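YfkN protein (Bacillus subtilis subsp. subtilis, PDB 3GVE) belongs to the calcineurin-like phosphoesterase family of metal-dependent proteins and carries a two-metal centre, here occupied by manganese and magnesium. Local coordinates at residues A[16-21]-A[246-251]; A[61-67]-A[104-110]; A[115-119]-A[141-145]. One frame throughout, in Å; residues are numbered along the deposited sequence. Where two conformers were deposited one is given.

In the calcineurin-like fold, loops at the ends of sheet strands converge on a pair of metals, and the three contacts illustrate this from the metal centre outward. Contacts 1 and 2, with centres 8 Å apart, share the manganese, the magnesium and two metal-bound waters. Contact 1 gives D19, H21 and H251 to manganese and H249 to magnesium; contact 2 adds D64, which bridges both ions, and N108 for magnesium. The two are stitched together by T17 OG1 and D61 OD1, 2.7 Å apart. Contact 3, centred 12 Å from contact 2 and 20 Å from contact 1, binds no metal; its L118 and Y143 pack against L106 of contact 2.

Contact 1. Residues A[16-21]-A[246-251]; sequences ATTDIH and ISGHQH. With MN (manganese (II) ion), chain C; MG (magnesium ion), chain D.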
ATOM      1  N   ALA A  16       1.665 -22.290  -0.924  1.00  8.02           N
ATOM      2  CA  ALA A  16       2.460 -21.130  -1.347  1.00  7.81           C
ATOM      3  C   ALA A  16       1.996 -19.804  -0.783  1.00  7.05           C
ATOM      4  O   ALA A  16       0.791 -19.502  -0.800  1.00  7.92           O
ATOM      5  CB  ALA A  16       2.480 -21.030  -2.877  1.00  8.84           C
ATOM      6  N   THR A  17       2.965 -19.001  -0.326  1.00  7.65           N
ATOM      7  CA  THR A  17       2.662 -17.587   0.019  1.00  7.52           C
ATOM      8  C   THR A  17       3.342 -16.688  -0.982  1.00  7.50           C
ATOM      9  O   THR A  17       4.331 -17.107  -1.694  1.00  7.87           O
ATOM     10  CB  THR A  17       3.126 -17.277   1.447  1.00  7.85           C
ATOM     11  OG1 THR A  17       4.506 -17.704   1.616  1.00  8.67           O
ATOM     12  CG2 THR A  17       2.267 -17.998   2.451  1.00  8.33           C
ATOM     13  N   THR A  18       2.828 -15.487  -1.141  1.00  7.51           N
ATOM     14  CA  THR A  18       3.471 -14.494  -1.987  1.00  7.57           C
ATOM     15  C   THR A  18       3.177 -13.088  -1.494  1.00  7.41           C
ATOM     16  O   THR A  18       2.137 -12.835  -0.918  1.00  8.05           O
ATOM     17  CB  THR A  18       3.024 -14.619  -3.487  1.00  7.75           C
ATOM     18  OG1 THR A  18       3.946 -13.912  -4.341  1.00  8.11           O
ATOM     19  CG2 THR A  18       1.596 -14.091  -3.702  1.00  8.59           C
ATOM     20  N   ASP A  19       4.098 -12.177  -1.766  1.00  7.25           N
ATOM     21  CA  ASP A  19       3.890 -10.760  -1.493  1.00  7.43           C
ATOM     22  C   ASP A  19       3.429 -10.502  -0.048  1.00  7.71           C
ATOM     23  O   ASP A  19       2.591  -9.667   0.222  1.00  7.86           O
ATOM     24  CB  ASP A  19       2.943 -10.136  -2.540  1.00  7.51           C
ATOM     25  CG  ASP A  19       3.557 -10.120  -3.929  1.00  7.56           C
ATOM     26  OD1 ASP A  19       4.217  -9.116  -4.269  1.00  8.70           O
ATOM     27  OD2 ASP A  19       3.380 -11.116  -4.667  1.00  7.58           O
ATOM     28  N   ILE A  20       4.069 -11.163   0.935  0.50  8.02           N
ATOM     29  CA  ILE A  20       3.738 -11.052   2.365  0.50  8.37           C
ATOM     30  C   ILE A  20       4.106  -9.653   2.856  0.50  8.29           C
ATOM     31  O   ILE A  20       3.416  -9.098   3.719  0.50  8.97           O
ATOM     32  CB  ILE A  20       4.473 -12.176   3.160  0.50  8.77           C
ATOM     33  CG1 ILE A  20       3.843 -13.511   2.888  0.50 10.08           C
ATOM     34  CG2 ILE A  20       4.423 -11.881   4.636  0.50  9.54           C
ATOM     35  CD1 ILE A  20       2.566 -13.725   3.277  0.50 12.43           C
ATOM     36  N   HIS A  21       5.177  -9.104   2.314  1.00  8.29           N
ATOM     37  CA  HIS A  21       5.617  -7.726   2.523  1.00  8.68           C
ATOM     38  C   HIS A  21       5.810  -7.434   4.019  1.00  8.72           C
ATOM     39  O   HIS A  21       5.378  -6.414   4.539  1.00  9.26           O
ATOM     40  CB  HIS A  21       4.647  -6.735   1.844  1.00  8.78           C
ATOM     41  CG  HIS A  21       4.886  -6.575   0.373  1.00  8.65           C
ATOM     42  ND1 HIS A  21       6.014  -5.973  -0.129  1.00  9.40           N
ATOM     43  CD2 HIS A  21       4.156  -6.959  -0.701  1.00  8.91           C
ATOM     44  CE1 HIS A  21       5.963  -5.981  -1.448  1.00  9.53           C
ATOM     45  NE2 HIS A  21       4.851  -6.579  -1.825  1.00  9.16           N
ATOM     46  N   ILE A 246       3.976 -20.945  -9.145  1.00  7.46           N
ATOM     47  CA  ILE A 246       3.504 -19.985  -8.163  1.00  7.88           C
ATOM     48  C   ILE A 246       3.729 -18.592  -8.774  1.00  7.49           C
ATOM     49  O   ILE A 246       4.825 -18.279  -9.210  1.00  8.06           O
ATOM     50  CB  ILE A 246       4.270 -20.094  -6.832  1.00  8.41           C
ATOM     51  CG1 ILE A 246       4.397 -21.553  -6.352  1.00  9.04           C
ATOM     52  CG2 ILE A 246       3.619 -19.208  -5.768  1.00  9.69           C
ATOM     53  CD1 ILE A 246       3.106 -22.326  -6.328  1.00  9.80           C
ATOM     54  N   SER A 247       2.675 -17.783  -8.793  0.50  7.62           N
ATOM     55  CA  SER A 247       2.717 -16.463  -9.374  0.50  8.51           C
ATOM     56  C   SER A 247       2.443 -15.469  -8.263  0.50  7.84           C
ATOM     57  O   SER A 247       1.875 -15.771  -7.250  0.50  9.09           O
ATOM     58  CB  SER A 247       1.665 -16.370 -10.488  0.50  9.46           C
ATOM     59  OG  SER A 247       1.585 -15.085 -11.075  0.50  7.56           O
ATOM     60  N   GLY A 248       2.878 -14.257  -8.496  1.00  8.34           N
ATOM     61  CA  GLY A 248       2.698 -13.139  -7.572  1.00  8.55           C
ATOM     62  C   GLY A 248       2.829 -11.801  -8.300  1.00  7.92           C
ATOM     63  O   GLY A 248       2.414 -11.677  -9.438  1.00  8.30           O
ATOM     64  N   HIS A 249       3.437 -10.856  -7.592  1.00  7.58           N
ATOM     65  CA  HIS A 249       3.813  -9.536  -8.059  1.00  8.18           C
ATOM     66  C   HIS A 249       2.610  -8.602  -8.243  1.00  8.29           C
ATOM     67  O   HIS A 249       2.649  -7.490  -7.783  1.00  8.89           O
ATOM     68  CB  HIS A 249       4.680  -9.630  -9.320  1.00  8.90           C
ATOM     69  CG  HIS A 249       5.204  -8.313  -9.792  1.00  8.44           C
ATOM     70  ND1 HIS A 249       6.019  -7.514  -9.017  1.00  8.98           N
ATOM     71  CD2 HIS A 249       5.027  -7.657 -10.964  1.00  8.61           C
ATOM     72  CE1 HIS A 249       6.321  -6.422  -9.696  1.00  8.99           C
ATOM     73  NE2 HIS A 249       5.729  -6.482 -10.877  1.00  9.68           N
ATOM     74  N   GLN A 250       1.566  -9.054  -8.933  1.00  8.41           N
ATOM     75  CA  GLN A 250       0.405  -8.215  -9.244  1.00  8.71           C
ATOM     76  C   GLN A 250      -0.544  -7.991  -8.064  1.00  8.44           C
ATOM     77  O   GLN A 250      -1.363  -7.091  -8.093  1.00 10.44           O
ATOM     78  CB  GLN A 250      -0.380  -8.792 -10.423  1.00  9.43           C
ATOM     79  CG  GLN A 250       0.218  -8.478 -11.777  1.00 10.35           C
ATOM     80  CD  GLN A 250      -0.403  -9.299 -12.897  1.00 10.90           C
ATOM     81  OE1 GLN A 250      -0.906 -10.380 -12.685  1.00 11.01           O
ATOM     82  NE2 GLN A 250      -0.325  -8.778 -14.101  1.00 12.46           N
ATOM     83  N   HIS A 251      -0.421  -8.804  -7.027  1.00  8.26           N
ATOM     84  CA  HIS A 251      -1.314  -8.701  -5.869  1.00  9.10           C
ATOM     85  C   HIS A 251      -2.779  -9.032  -6.255  1.00  8.99           C
ATOM     86  O   HIS A 251      -3.710  -8.601  -5.587  1.00 10.11           O
ATOM     87  CB  HIS A 251      -1.206  -7.316  -5.173  1.00 10.01           C
ATOM     88  CG  HIS A 251       0.133  -7.025  -4.547  1.00 10.06           C
ATOM     89  ND1 HIS A 251       0.291  -6.066  -3.574  1.00 11.49           N
ATOM     90  CD2 HIS A 251       1.371  -7.543  -4.761  1.00 10.35           C
ATOM     91  CE1 HIS A 251       1.557  -6.022  -3.196  1.00 11.32           C
ATOM     92  NE2 HIS A 251       2.240  -6.891  -3.916  1.00 10.65           N
TER
HETATM   93 MN    MN C 402       4.485  -6.997  -3.990  1.00  9.50          MN
HETATM   94 MG    MG D 403       6.749  -7.593  -6.715  1.00  8.74          MG
HETATM   95  O   HOH W   1       0.703 -11.186  -5.745  1.00  9.20           O
HETATM   96  O   HOH W   2       4.555  -6.673  -6.168  1.00  9.99           O
HETATM   97  O   HOH W   3       4.839  -4.787  -4.172  1.00 11.75           O
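The carboxylate of D19 lies against the turn G248-H251, one oxygen on the metal and the other on the backbone, where the Asp-X-His and Gly-His-X-His motifs of the metallophosphoesterase centre meet. D19 OD1 binds the manganese at 2.1 Å, while D19 OD2 accepts hydrogen bonds from H249 N and T18 OG1, both at 2.9 Å. H21 NE2 and H251 NE2 each reach the manganese at 2.2 Å; the shared ion draws them together, and their rings meet rim to rim, centroids 5.2 Å apart, neither stacked on the other. H249 turns away to bind magnesium through ND1 at 2.4 Å, its NE2 held by E229. D64, N108 and H216 complete the protein ligands. At the strand ends A16 CB packs on I246 CG2 at 3.6 Å. At G248 a CB would clash with T18 OG1 and D19 OD2, so the bare backbone lets the segments approach. Water 1 ties the segments together, donating to D19 OD2 and accepting from H251 N, both at 2.9 Å.

Contact 2. Residues A[61-67]-A[104-110]; sequences DNGDLIQ and GTLGNHE. With MG (magnesium ion), chain D; MN (manganese (II) ion), chain C.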
ATOM      1  N   ASP A  61       7.608 -19.955  -0.547  1.00  7.49           N
ATOM      2  CA  ASP A  61       7.296 -18.527  -0.621  1.00  7.61           C
ATOM      3  C   ASP A  61       7.748 -17.956  -1.952  1.00  6.96           C
ATOM      4  O   ASP A  61       8.786 -18.340  -2.466  1.00  8.09           O
ATOM      5  CB  ASP A  61       7.970 -17.745   0.496  1.00  8.64           C
ATOM      6  CG  ASP A  61       7.553 -16.293   0.492  1.00  7.80           C
ATOM      7  OD1 ASP A  61       6.397 -15.991   0.835  1.00  8.98           O
ATOM      8  OD2 ASP A  61       8.363 -15.467   0.090  1.00  8.34           O
ATOM      9  N   ASN A  62       6.966 -17.021  -2.475  1.00  6.73           N
ATOM     10  CA  ASN A  62       7.224 -16.460  -3.797  1.00  7.43           C
ATOM     11  C   ASN A  62       7.844 -15.062  -3.869  1.00  7.50           C
ATOM     12  O   ASN A  62       7.853 -14.462  -4.932  1.00  8.11           O
ATOM     13  CB  ASN A  62       5.933 -16.498  -4.623  1.00  8.03           C
ATOM     14  CG  ASN A  62       6.199 -16.631  -6.121  1.00  8.24           C
ATOM     15  OD1 ASN A  62       7.076 -17.376  -6.540  1.00  9.61           O
ATOM     16  ND2 ASN A  62       5.407 -15.911  -6.932  1.00  8.75           N
ATOM     17  N   GLY A  63       8.377 -14.567  -2.750  1.00  7.85           N
ATOM     18  CA  GLY A  63       9.084 -13.294  -2.747  1.00  8.27           C
ATOM     19  C   GLY A  63       8.227 -12.079  -2.414  1.00  7.61           C
ATOM     20  O   GLY A  63       7.047 -12.200  -2.134  1.00  7.90           O
ATOM     21  N   ASP A  64       8.846 -10.902  -2.451  1.00  7.53           N
ATOM     22  CA  ASP A  64       8.296  -9.661  -1.855  1.00  7.97           C
ATOM     23  C   ASP A  64       7.902  -9.957  -0.393  1.00  7.85           C
ATOM     24  O   ASP A  64       6.777  -9.742   0.041  1.00  8.67           O
ATOM     25  CB  ASP A  64       7.126  -9.080  -2.673  1.00  7.65           C
ATOM     26  CG  ASP A  64       7.582  -8.101  -3.731  1.00  7.76           C
ATOM     27  OD1 ASP A  64       8.800  -8.053  -3.995  1.00  8.81           O
ATOM     28  OD2 ASP A  64       6.700  -7.418  -4.300  1.00  8.50           O
ATOM     29  N   LEU A  65       8.882 -10.472   0.339  1.00  7.92           N
ATOM     30  CA  LEU A  65       8.720 -11.010   1.689  1.00  8.12           C
ATOM     31  C   LEU A  65       9.285 -10.115   2.803  1.00  8.29           C
ATOM     32  O   LEU A  65       8.646  -9.931   3.819  1.00  9.13           O
ATOM     33  CB  LEU A  65       9.388 -12.387   1.754  1.00  8.68           C
ATOM     34  CG  LEU A  65       9.530 -13.002   3.148  1.00  8.58           C
ATOM     35  CD1 LEU A  65       8.176 -13.366   3.699  1.00  9.33           C
ATOM     36  CD2 LEU A  65      10.455 -14.247   3.087  1.00  9.60           C
ATOM     37  N   ILE A  66      10.484  -9.586   2.604  1.00  8.83           N
ATOM     38  CA  ILE A  66      11.226  -8.962   3.689  1.00  9.29           C
ATOM     39  C   ILE A  66      11.076  -7.451   3.799  1.00  9.82           C
ATOM     40  O   ILE A  66      11.624  -6.845   4.708  1.00 11.24           O
ATOM     41  CB  ILE A  66      12.734  -9.316   3.601  1.00 10.04           C
ATOM     42  CG1 ILE A  66      13.398  -8.599   2.413  1.00 10.41           C
ATOM     43  CG2 ILE A  66      12.924 -10.828   3.548  1.00 11.51           C
ATOM     44  CD1 ILE A  66      14.910  -8.812   2.323  1.00 11.69           C
ATOM     45  N   GLN A  67      10.341  -6.849   2.877  1.00  9.51           N
ATOM     46  CA  GLN A  67      10.203  -5.398   2.807  1.00  9.87           C
ATOM     47  C   GLN A  67       8.745  -5.006   2.657  1.00 10.03           C
ATOM     48  O   GLN A  67       7.973  -5.710   2.041  1.00 10.74           O
ATOM     49  CB  GLN A  67      10.980  -4.881   1.593  1.00 11.04           C
ATOM     50  CG  GLN A  67      11.081  -3.357   1.513  1.00 12.02           C
ATOM     51  CD  GLN A  67       9.857  -2.661   0.910  1.00 12.36           C
ATOM     52  OE1 GLN A  67       9.650  -1.470   1.123  1.00 15.90           O
ATOM     53  NE2 GLN A  67       9.085  -3.377   0.150  1.00 11.68           N
ATOM     54  N   GLY A 104      12.228 -20.656  -1.133  1.00  8.17           N
ATOM     55  CA  GLY A 104      11.743 -19.305  -1.355  1.00  7.59           C
ATOM     56  C   GLY A 104      12.446 -18.695  -2.569  1.00  7.32           C
ATOM     57  O   GLY A 104      13.306 -19.331  -3.197  1.00  8.24           O
ATOM     58  N   THR A 105      12.087 -17.443  -2.875  1.00  8.44           N
ATOM     59  CA  THR A 105      12.671 -16.774  -4.060  1.00  8.11           C
ATOM     60  C   THR A 105      12.753 -15.289  -3.858  1.00  8.46           C
ATOM     61  O   THR A 105      12.312 -14.763  -2.788  1.00  9.50           O
ATOM     62  CB  THR A 105      11.870 -17.180  -5.313  1.00  8.47           C
ATOM     63  OG1 THR A 105      12.668 -16.887  -6.469  1.00  8.42           O
ATOM     64  CG2 THR A 105      10.542 -16.427  -5.430  1.00  8.98           C
ATOM     65  N   LEU A 106      13.278 -14.551  -4.835  1.00  8.38           N
ATOM     66  CA  LEU A 106      13.420 -13.124  -4.732  1.00  8.17           C
ATOM     67  C   LEU A 106      12.331 -12.416  -5.489  1.00  7.91           C
ATOM     68  O   LEU A 106      12.070 -12.647  -6.629  1.00  9.12           O
ATOM     69  CB  LEU A 106      14.783 -12.688  -5.254  1.00  8.92           C
ATOM     70  CG  LEU A 106      15.961 -13.469  -4.636  1.00 10.34           C
ATOM     71  CD1 LEU A 106      17.249 -13.048  -5.236  1.00 11.28           C
ATOM     72  CD2 LEU A 106      16.010 -13.411  -3.142  1.00 10.94           C
ATOM     73  N   GLY A 107      11.679 -11.477  -4.764  1.00  8.11           N
ATOM     74  CA  GLY A 107      10.782 -10.561  -5.419  1.00  7.90           C
ATOM     75  C   GLY A 107      11.586  -9.252  -5.625  1.00  8.01           C
ATOM     76  O   GLY A 107      12.750  -9.092  -5.192  1.00  8.74           O
ATOM     77  N   ASN A 108      10.962  -8.328  -6.374  1.00  8.38           N
ATOM     78  CA  ASN A 108      11.683  -7.055  -6.640  1.00  8.25           C
ATOM     79  C   ASN A 108      12.061  -6.322  -5.364  1.00  8.52           C
ATOM     80  O   ASN A 108      13.101  -5.687  -5.235  1.00  9.20           O
ATOM     81  CB  ASN A 108      10.907  -6.117  -7.598  1.00  9.25           C
ATOM     82  CG  ASN A 108       9.409  -6.030  -7.288  1.00 10.44           C
ATOM     83  OD1 ASN A 108       8.661  -7.007  -7.263  1.00 11.23           O
ATOM     84  ND2 ASN A 108       9.001  -4.846  -6.933  1.00 10.93           N
ATOM     85  N   HIS A 109      11.170  -6.359  -4.383  1.00  8.58           N
ATOM     86  CA  HIS A 109      11.398  -5.597  -3.116  1.00  8.16           C
ATOM     87  C   HIS A 109      12.531  -6.190  -2.258  1.00  8.28           C
ATOM     88  O   HIS A 109      12.994  -5.468  -1.367  1.00  9.84           O
ATOM     89  CB  HIS A 109      10.097  -5.388  -2.347  1.00  8.63           C
ATOM     90  CG  HIS A 109       9.234  -4.372  -3.006  1.00  8.54           C
ATOM     91  ND1 HIS A 109       9.527  -3.016  -2.976  1.00  9.58           N
ATOM     92  CD2 HIS A 109       8.150  -4.518  -3.792  1.00  9.67           C
ATOM     93  CE1 HIS A 109       8.612  -2.356  -3.694  1.00 10.29           C
ATOM     94  NE2 HIS A 109       7.751  -3.249  -4.179  1.00 10.89           N
ATOM     95  N   GLU A 110      12.970  -7.416  -2.533  1.00  8.20           N
ATOM     96  CA  GLU A 110      14.120  -7.969  -1.827  1.00  8.79           C
ATOM     97  C   GLU A 110      15.405  -7.185  -2.096  1.00  8.87           C
ATOM     98  O   GLU A 110      16.324  -7.299  -1.335  1.00 10.59           O
ATOM     99  CB  GLU A 110      14.310  -9.454  -2.199  1.00  8.83           C
ATOM    100  CG  GLU A 110      13.729 -10.462  -1.180  1.00  9.43           C
ATOM    101  CD  GLU A 110      12.223 -10.460  -1.159  1.00  9.69           C
ATOM    102  OE1 GLU A 110      11.624 -10.453  -2.236  1.00  9.95           O
ATOM    103  OE2 GLU A 110      11.644 -10.462  -0.086  1.00 11.53           O
TER
HETATM  104 MG    MG D 403       6.749  -7.593  -6.715  1.00  8.74          MG
HETATM  105 MN    MN C 402       4.485  -6.997  -3.990  1.00  9.50          MN
HETATM  106  O   HOH W   4      10.968 -16.145  -0.395  1.00 10.61           O
HETATM  107  O   HOH W   2       4.555  -6.673  -6.168  1.00  9.99           O
HETATM  108  O   HOH W   3       4.839  -4.787  -4.172  1.00 11.75           O
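The two segments run side by side in the same direction as far as G63 and G107, after which 108-110 curls into a 3-10 turn; CA atoms are 4.6 Å apart at D61 and G104 and 4.2 Å at G63 and G107. Such closeness depends on glycine: a CB on G63 would strike G107 N, and one on G107 would strike D64 N. G104 CA makes a CA-H...O contact to D61 O at 3.3 Å. D61 OD2 accepts from G63 N at 3.0 Å in an Asx turn, and water 4 links the same oxygen to T105 N, while D61 OD1 bonds to T17 OG1. G63-D64 and G107-N108-H109-E110 are the Gly-Asp and Gly-Asn-His-Glu motifs of the calcineurin-like family. The buried E110 carboxylate gathers backbone amides from both segments: OE1 takes D64 N (2.8 Å) and G107 N (2.7 Å), OE2 takes L65 N (2.8 Å) and I66 N (3.1 Å). D64 itself accepts from H109 N through OD1 (2.9 Å), while OD2 bridges manganese (2.3 Å) and magnesium (2.4 Å). N108 OD1 binds magnesium at 2.1 Å, and H109 is anchored through ND1 by N112. Around this loop pair, L65 packs on helix 91-98, L106 and E110 on L118 of helix 115-123, and N62 and T105 on strand 210-215, while T105 OG1 bonds to V130 O beside strand 104-105.

Contact 3. Residues A[115-119]-A[141-145]; sequences LDFLD and NRYTP
A helical turn, 115-119, faces an irregular loop, 141-145, at a distance spanned by long side chains: the nearest CA atoms, of D119 and Y143, are 8.8 Å apart. The turn is regular alpha-helix, with D119 N bonded to L115 O at 3.0 Å. Along the loop, N141 is polyproline-like (-60/130) and leads into R142 (-80/-21), whose CA-to-CB bond points toward the helix. With chi1 t, chi2 p, chi3 t and chi4 75°, R142 carries its guanidinium to D119 (chi1 m) in a two-pronged salt bridge, NH1 to OD1 at 3.0 Å and NH2 to OD2 at 2.8 Å. L115 CD2 lies over one guanidinium face. Y143 follows in an extended conformation (-133/165), and its chi1 m rotamer brings OH to 3.3 Å from L115 CD2 and 3.7 Å from L118 CD2. Water 5 lies 2.8 Å from Y143 OH and donates to L115 O (2.8 Å) and weakly to D119 OD1 (2.7 Å). T144 (-51/116) and P145 follow. This is loop-to-helix packing, a salt bridge beside a buried tyrosine, away from the metals. Helix 115-123 also packs through F117 on helix 70-85, while R142 and Y143 rest on V134 of strand 134-135.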
ATOM      1  N   LEU A 115      22.333  -5.202  -2.135  1.00 10.25           N
ATOM      2  CA  LEU A 115      22.754  -6.575  -2.379  1.00 10.64           C
ATOM      3  C   LEU A 115      23.362  -7.250  -1.142  1.00 10.88           C
ATOM      4  O   LEU A 115      23.164  -8.422  -0.936  1.00 10.72           O
ATOM      5  CB  LEU A 115      23.744  -6.630  -3.546  1.00 10.89           C
ATOM      6  CG  LEU A 115      23.144  -6.333  -4.937  1.00 11.55           C
ATOM      7  CD1 LEU A 115      24.244  -6.074  -5.970  1.00 12.59           C
ATOM      8  CD2 LEU A 115      22.257  -7.488  -5.421  1.00 11.83           C
ATOM      9  N   ASP A 116      24.101  -6.502  -0.335  1.00 12.17           N
ATOM     10  CA  ASP A 116      24.756  -7.117   0.816  1.00 12.44           C
ATOM     11  C   ASP A 116      23.736  -7.571   1.860  1.00 11.11           C
ATOM     12  O   ASP A 116      23.831  -8.665   2.372  1.00 11.61           O
ATOM     13  CB  ASP A 116      25.789  -6.183   1.455  1.00 13.96           C
ATOM     14  CG  ASP A 116      27.011  -5.957   0.582  1.00 17.87           C
ATOM     15  OD1 ASP A 116      27.264  -6.727  -0.351  1.00 19.12           O
ATOM     16  OD2 ASP A 116      27.714  -4.983   0.863  1.00 20.68           O
ATOM     17  N   PHE A 117      22.753  -6.719   2.146  1.00 10.68           N
ATOM     18  CA  PHE A 117      21.719  -7.060   3.106  1.00 10.19           C
ATOM     19  C   PHE A 117      20.924  -8.265   2.626  1.00  9.98           C
ATOM     20  O   PHE A 117      20.601  -9.134   3.398  1.00 10.11           O
ATOM     21  CB  PHE A 117      20.807  -5.870   3.372  1.00 10.40           C
ATOM     22  CG  PHE A 117      19.776  -6.132   4.430  1.00 10.33           C
ATOM     23  CD1 PHE A 117      20.121  -6.143   5.776  1.00 11.31           C
ATOM     24  CD2 PHE A 117      18.465  -6.378   4.086  1.00 10.61           C
ATOM     25  CE1 PHE A 117      19.171  -6.378   6.751  1.00 11.92           C
ATOM     26  CE2 PHE A 117      17.528  -6.597   5.064  1.00 11.12           C
ATOM     27  CZ  PHE A 117      17.884  -6.598   6.396  1.00 11.85           C
ATOM     28  N   LEU A 118      20.660  -8.332   1.333  1.00  9.83           N
ATOM     29  CA  LEU A 118      19.944  -9.470   0.788  1.00  9.02           C
ATOM     30  C   LEU A 118      20.753 -10.766   0.940  1.00  9.39           C
ATOM     31  O   LEU A 118      20.220 -11.786   1.302  1.00  9.46           O
ATOM     32  CB  LEU A 118      19.567  -9.230  -0.684  1.00 10.44           C
ATOM     33  CG  LEU A 118      18.773 -10.351  -1.364  1.00  9.69           C
ATOM     34  CD1 LEU A 118      17.539 -10.715  -0.539  1.00  9.88           C
ATOM     35  CD2 LEU A 118      18.374  -9.936  -2.782  1.00 11.21           C
ATOM     36  N   ASP A 119      22.047 -10.705   0.629  1.00  9.78           N
ATOM     37  CA  ASP A 119      22.915 -11.866   0.806  1.00 10.63           C
ATOM     38  C   ASP A 119      22.892 -12.299   2.275  1.00 10.04           C
ATOM     39  O   ASP A 119      22.802 -13.466   2.564  1.00  9.99           O
ATOM     40  CB  ASP A 119      24.357 -11.567   0.382  1.00 10.92           C
ATOM     41  CG  ASP A 119      24.553 -11.570  -1.133  1.00 11.88           C
ATOM     42  OD1 ASP A 119      23.770 -12.178  -1.877  1.00 12.49           O
ATOM     43  OD2 ASP A 119      25.533 -10.950  -1.557  1.00 13.00           O
ATOM     44  N   ASN A 141      25.429 -16.818 -12.524  1.00 10.95           N
ATOM     45  CA  ASN A 141      24.268 -16.692 -11.659  1.00 10.96           C
ATOM     46  C   ASN A 141      24.666 -15.977 -10.380  1.00 10.15           C
ATOM     47  O   ASN A 141      25.632 -16.353  -9.748  1.00 10.59           O
ATOM     48  CB  ASN A 141      23.677 -18.054 -11.334  1.00 11.71           C
ATOM     49  CG  ASN A 141      22.927 -18.648 -12.493  1.00 15.06           C
ATOM     50  OD1 ASN A 141      23.399 -19.563 -13.141  1.00 17.66           O
ATOM     51  ND2 ASN A 141      21.745 -18.127 -12.747  1.00 15.63           N
ATOM     52  N   ARG A 142      23.903 -14.952 -10.020  1.00  9.30           N
ATOM     53  CA  ARG A 142      24.172 -14.171  -8.831  1.00  9.67           C
ATOM     54  C   ARG A 142      23.664 -14.874  -7.562  1.00  9.06           C
ATOM     55  O   ARG A 142      24.104 -14.571  -6.483  1.00  9.77           O
ATOM     56  CB  ARG A 142      23.528 -12.785  -8.978  1.00  9.91           C
ATOM     57  CG  ARG A 142      23.767 -11.834  -7.798  1.00  9.62           C
ATOM     58  CD  ARG A 142      25.257 -11.698  -7.464  1.00  9.79           C
ATOM     59  NE  ARG A 142      25.500 -10.724  -6.410  1.00 10.24           N
ATOM     60  CZ  ARG A 142      25.255 -10.946  -5.131  1.00  9.64           C
ATOM     61  NH1 ARG A 142      24.747 -12.097  -4.745  1.00 10.16           N
ATOM     62  NH2 ARG A 142      25.522 -10.016  -4.237  1.00 11.32           N
ATOM     63  N   TYR A 143      22.719 -15.791  -7.734  1.00  8.39           N
ATOM     64  CA  TYR A 143      22.096 -16.549  -6.643  1.00  9.11           C
ATOM     65  C   TYR A 143      22.062 -18.015  -7.037  1.00  9.38           C
ATOM     66  O   TYR A 143      22.211 -18.355  -8.184  1.00 10.34           O
ATOM     67  CB  TYR A 143      20.651 -16.034  -6.380  1.00  9.17           C
ATOM     68  CG  TYR A 143      20.663 -14.564  -6.069  1.00  9.27           C
ATOM     69  CD1 TYR A 143      21.032 -14.110  -4.820  1.00  9.72           C
ATOM     70  CD2 TYR A 143      20.393 -13.622  -7.055  1.00  9.52           C
ATOM     71  CE1 TYR A 143      21.109 -12.766  -4.557  1.00  9.61           C
ATOM     72  CE2 TYR A 143      20.465 -12.293  -6.804  1.00  9.17           C
ATOM     73  CZ  TYR A 143      20.827 -11.867  -5.560  1.00  9.35           C
ATOM     74  OH  TYR A 143      20.943 -10.532  -5.306  1.00  9.96           O
ATOM     75  N   THR A 144      21.824 -18.872  -6.062  1.00  9.57           N
ATOM     76  CA  THR A 144      21.550 -20.279  -6.326  1.00  9.53           C
ATOM     77  C   THR A 144      20.444 -20.374  -7.390  1.00  9.29           C
ATOM     78  O   THR A 144      19.328 -19.937  -7.148  1.00  9.03           O
ATOM     79  CB  THR A 144      21.024 -20.949  -5.040  1.00 10.58           C
ATOM     80  OG1 THR A 144      21.887 -20.629  -3.935  1.00 10.39           O
ATOM     81  CG2 THR A 144      20.924 -22.440  -5.193  1.00 12.91           C
ATOM     82  N   PRO A 145      20.743 -20.919  -8.567  1.00 10.12           N
ATOM     83  CA  PRO A 145      19.742 -20.859  -9.638  1.00 10.60           C
ATOM     84  C   PRO A 145      18.563 -21.796  -9.468  1.00 10.06           C
ATOM     85  O   PRO A 145      17.423 -21.426  -9.912  1.00 11.61           O
ATOM     86  CB  PRO A 145      20.530 -21.140 -10.913  1.00 11.43           C
ATOM     87  CG  PRO A 145      21.612 -22.050 -10.436  1.00 12.35           C
ATOM     88  CD  PRO A 145      22.028 -21.485  -9.039  1.00 11.90           C
TER
HETATM   89  O   HOH W   5      22.178 -10.181  -2.867  1.00 11.65           O